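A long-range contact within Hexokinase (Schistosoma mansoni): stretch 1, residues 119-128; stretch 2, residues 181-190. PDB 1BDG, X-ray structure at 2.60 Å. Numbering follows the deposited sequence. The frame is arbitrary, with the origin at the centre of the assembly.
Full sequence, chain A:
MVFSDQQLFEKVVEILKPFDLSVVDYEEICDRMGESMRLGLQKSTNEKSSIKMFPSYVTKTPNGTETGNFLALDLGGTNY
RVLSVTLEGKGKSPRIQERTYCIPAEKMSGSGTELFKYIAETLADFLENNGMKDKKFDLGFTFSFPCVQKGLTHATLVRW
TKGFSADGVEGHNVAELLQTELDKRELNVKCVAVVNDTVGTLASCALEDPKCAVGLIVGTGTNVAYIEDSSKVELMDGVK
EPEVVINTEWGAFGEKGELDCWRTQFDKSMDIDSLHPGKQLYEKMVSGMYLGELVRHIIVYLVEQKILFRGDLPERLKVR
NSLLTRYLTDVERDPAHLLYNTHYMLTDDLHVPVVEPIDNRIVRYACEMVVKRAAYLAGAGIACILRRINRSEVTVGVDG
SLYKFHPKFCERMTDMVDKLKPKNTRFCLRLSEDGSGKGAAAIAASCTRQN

Stretch 1, residues 119-128: IAETLADFLE
Stretch 2 (181-190) ELDKRELNVK

What backbones meet here? Residues 119-128 form an unbroken piece of a longer helix, with phi/psi near -55/-50 and bonds such as Leu123 N to Ile119 O (3.0 Å) and Leu127 N to Leu123 O (3.0 Å). Stretch 2 changes form along its length: the last turn of a helix through Asp183, a loop, then a strand beginning at Val189. In the loop, Lys184 (-67/3) and Arg185 (-126/20) lead to Glu186, whose positive phi (47/36) swings the chain into the extended Leu187 (-97/130); Asn188 (-80/72) then bends the chain tightly, with a weak hydrogen bond from Val189 N to Leu187 O (2.9 Å). The turn is held by Glu186 N to Asp183 O (2.8 Å) and Leu187 N to Leu182 O (3.2 Å). Both chains advance in the same sense in the register: Ala120 CA lies 5.3 Å from Leu182 CA, and Ala124 CA lies 7.3 Å from Leu187 CA.

How does the first turn of stretch 1 approach so closely? Ile119 (m, m) starts sideways and its end leads away; Ala120 makes the first contact. Its CB points toward stretch 2, and a lone methyl lets the backbones come near: Ala120 CB is 3.8 Å from Glu181 O and 4.1 Å from Glu181 CB. Glu181 (m, m) starts toward the helix, but its end leads away, so it offers backbone and CB rather than charge. The same methyl packs against Leu182 CD2 at 3.9 Å and lies 4.2 Å from Arg185 CG, part of the aliphatic portion of that arginine (m, m, p). Glu121 points away, and Thr122 is out of reach.

What do Leu123 and Ala124 find one turn further on? Leu123 (t, p) points toward stretch 2, and its CD2 sits 3.9 Å from Leu182 CD2. Leu182 (m, t) leaves its backbone sideways, yet its end comes nearer, so one methyl, CD2, meets both Ala120 and Leu123. Leu123 CD2 also lies 4.5 Å from Leu187 CD1 and 4.5 Å from Val189 CG2, so helix end, loop and strand all reach this one methyl. Val189 (t) points toward the helix, which brings its CG2 to Leu123. Ala124 CB, pointing toward the loop, rests 4.0 Å from Leu187 CD1, while Ala120 O approaches that same CD1 at 4.2 Å.

Where does the contact close, and what holds it? Asp125 and Phe126 are out of reach; Leu127 (m, t) points toward stretch 2 and brings CD1 to 3.6 Å from Leu187 CD2. Leu187 (m, t) points toward the helix and touches it over about two turns, from Ala120 to Leu127. Its CD2 also lies 4.3 Å from Ala124 CB. No hydrogen bond crosses between the stretches; the 344 Å² buried, both sides summed, is held by van der Waals contact, largely between apolar side chains. Residues 120, 123, 124 and 127 follow the three-and-four spacing that places side chains along one helix face, and methyl groups on that face exclude water together with Leu182, Leu187 and Val189.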

# COMPACT_ATOMS: atom_id res chain seq x y z
N ILE A 119 20.26 -6.80 -1.54
CA ILE A 119 19.25 -7.87 -1.55
C ILE A 119 19.93 -9.24 -1.55
O ILE A 119 19.67 -10.06 -0.66
CB ILE A 119 18.29 -7.75 -2.78
CG1 ILE A 119 17.45 -6.47 -2.68
CG2 ILE A 119 17.39 -8.95 -2.88
CD1 ILE A 119 16.59 -6.44 -1.49
N ALA A 120 20.80 -9.47 -2.53
CA ALA A 120 21.51 -10.74 -2.61
C ALA A 120 22.39 -10.97 -1.36
O ALA A 120 22.31 -12.04 -0.75
CB ALA A 120 22.34 -10.80 -3.88
N GLU A 121 23.20 -9.97 -0.98
CA GLU A 121 24.09 -10.05 0.20
C GLU A 121 23.29 -10.71 1.34
O GLU A 121 23.69 -11.73 1.88
CB GLU A 121 24.51 -8.63 0.61
CG GLU A 121 25.73 -8.49 1.57
CD GLU A 121 25.40 -8.64 3.08
OE1 GLU A 121 25.40 -9.80 3.57
OE2 GLU A 121 25.20 -7.59 3.78
N THR A 122 22.12 -10.14 1.60
CA THR A 122 21.18 -10.58 2.63
C THR A 122 20.66 -12.01 2.47
O THR A 122 20.85 -12.85 3.36
CB THR A 122 20.01 -9.60 2.70
OG1 THR A 122 20.26 -8.62 3.73
CG2 THR A 122 18.71 -10.32 2.97
N LEU A 123 19.98 -12.29 1.35
CA LEU A 123 19.45 -13.64 1.08
C LEU A 123 20.51 -14.73 1.32
O LEU A 123 20.20 -15.80 1.86
CB LEU A 123 18.95 -13.73 -0.36
CG LEU A 123 18.66 -15.11 -0.96
CD1 LEU A 123 17.49 -15.76 -0.23
CD2 LEU A 123 18.35 -14.97 -2.44
N ALA A 124 21.75 -14.43 0.93
CA ALA A 124 22.85 -15.39 1.09
C ALA A 124 23.01 -15.79 2.55
O ALA A 124 23.11 -16.99 2.87
CB ALA A 124 24.15 -14.80 0.56
N ASP A 125 23.01 -14.79 3.42
CA ASP A 125 23.14 -15.01 4.87
C ASP A 125 22.11 -16.06 5.29
O ASP A 125 22.45 -17.10 5.84
CB ASP A 125 22.92 -13.69 5.61
CG ASP A 125 23.25 -13.78 7.09
OD1 ASP A 125 24.46 -13.79 7.44
OD2 ASP A 125 22.29 -13.82 7.90
N PHE A 126 20.86 -15.81 4.93
CA PHE A 126 19.73 -16.69 5.23
C PHE A 126 20.03 -18.11 4.76
O PHE A 126 19.91 -19.07 5.52
CB PHE A 126 18.49 -16.13 4.51
CG PHE A 126 17.22 -16.88 4.77
CD1 PHE A 126 16.55 -16.72 5.96
CD2 PHE A 126 16.68 -17.71 3.80
CE1 PHE A 126 15.34 -17.38 6.19
CE2 PHE A 126 15.48 -18.37 4.01
CZ PHE A 126 14.80 -18.20 5.21
N LEU A 127 20.48 -18.24 3.51
CA LEU A 127 20.79 -19.55 2.95
C LEU A 127 21.91 -20.24 3.72
O LEU A 127 21.83 -21.45 3.97
CB LEU A 127 21.14 -19.43 1.47
CG LEU A 127 19.96 -18.88 0.65
CD1 LEU A 127 20.37 -18.69 -0.80
CD2 LEU A 127 18.79 -19.84 0.76
N GLU A 128 22.94 -19.50 4.12
CA GLU A 128 24.04 -20.08 4.89
C GLU A 128 23.54 -20.47 6.28
O GLU A 128 23.54 -21.64 6.63
CB GLU A 128 25.22 -19.11 4.99
N GLU A 181 22.98 -9.79 -9.62
CA GLU A 181 23.57 -9.75 -8.28
C GLU A 181 23.55 -11.13 -7.61
O GLU A 181 24.51 -11.52 -6.96
CB GLU A 181 22.87 -8.71 -7.42
CG GLU A 181 22.81 -7.31 -8.06
CD GLU A 181 24.19 -6.62 -8.29
OE1 GLU A 181 25.09 -6.69 -7.42
OE2 GLU A 181 24.35 -5.97 -9.34
N LEU A 182 22.48 -11.90 -7.82
CA LEU A 182 22.40 -13.23 -7.24
C LEU A 182 23.53 -14.08 -7.79
O LEU A 182 24.19 -14.82 -7.04
CB LEU A 182 21.07 -13.89 -7.58
CG LEU A 182 19.77 -13.27 -7.07
CD1 LEU A 182 18.61 -14.11 -7.55
CD2 LEU A 182 19.77 -13.19 -5.56
N ASP A 183 23.78 -13.96 -9.09
CA ASP A 183 24.86 -14.71 -9.75
C ASP A 183 26.24 -14.25 -9.21
O ASP A 183 27.11 -15.07 -8.92
CB ASP A 183 24.78 -14.52 -11.28
CG ASP A 183 23.53 -15.16 -11.90
OD1 ASP A 183 22.93 -16.06 -11.27
OD2 ASP A 183 23.14 -14.74 -13.01
N LYS A 184 26.41 -12.94 -9.04
CA LYS A 184 27.65 -12.38 -8.53
C LYS A 184 27.87 -12.80 -7.07
O LYS A 184 28.81 -12.35 -6.42
CB LYS A 184 27.64 -10.84 -8.64
CG LYS A 184 27.58 -10.30 -10.08
N ARG A 185 26.97 -13.62 -6.53
CA ARG A 185 27.10 -14.12 -5.16
C ARG A 185 27.02 -15.65 -5.18
O ARG A 185 26.69 -16.29 -4.19
CB ARG A 185 26.02 -13.52 -4.22
CG ARG A 185 26.35 -12.13 -3.65
CD ARG A 185 27.31 -12.17 -2.43
NE ARG A 185 28.57 -12.86 -2.71
CZ ARG A 185 29.74 -12.26 -3.01
NH1 ARG A 185 29.83 -10.93 -3.05
NH2 ARG A 185 30.80 -13.01 -3.33
N GLU A 186 27.27 -16.22 -6.34
CA GLU A 186 27.26 -17.67 -6.51
C GLU A 186 26.06 -18.41 -5.92
O GLU A 186 26.20 -19.52 -5.39
CB GLU A 186 28.56 -18.26 -5.97
CG GLU A 186 29.72 -18.14 -6.96
CD GLU A 186 30.94 -17.55 -6.31
OE1 GLU A 186 31.52 -18.24 -5.43
OE2 GLU A 186 31.30 -16.41 -6.68
N LEU A 187 24.89 -17.79 -5.99
CA LEU A 187 23.68 -18.43 -5.48
C LEU A 187 22.95 -19.09 -6.65
O LEU A 187 22.75 -18.48 -7.70
CB LEU A 187 22.82 -17.39 -4.77
CG LEU A 187 23.47 -16.80 -3.51
CD1 LEU A 187 22.74 -15.53 -3.06
CD2 LEU A 187 23.43 -17.84 -2.42
N ASN A 188 22.58 -20.35 -6.50
CA ASN A 188 21.88 -21.05 -7.57
C ASN A 188 20.39 -20.70 -7.61
O ASN A 188 19.53 -21.53 -7.25
CB ASN A 188 22.09 -22.57 -7.42
N VAL A 189 20.05 -19.48 -8.04
CA VAL A 189 18.64 -19.08 -8.13
C VAL A 189 18.15 -19.15 -9.56
O VAL A 189 18.27 -18.17 -10.32
CB VAL A 189 18.39 -17.66 -7.55
CG1 VAL A 189 16.92 -17.23 -7.81
CG2 VAL A 189 18.72 -17.64 -6.03
N LYS A 190 17.57 -20.30 -9.90
CA LYS A 190 17.08 -20.61 -11.25
C LYS A 190 16.13 -19.62 -11.93
O LYS A 190 16.40 -19.15 -13.03
CB LYS A 190 16.46 -22.03 -11.26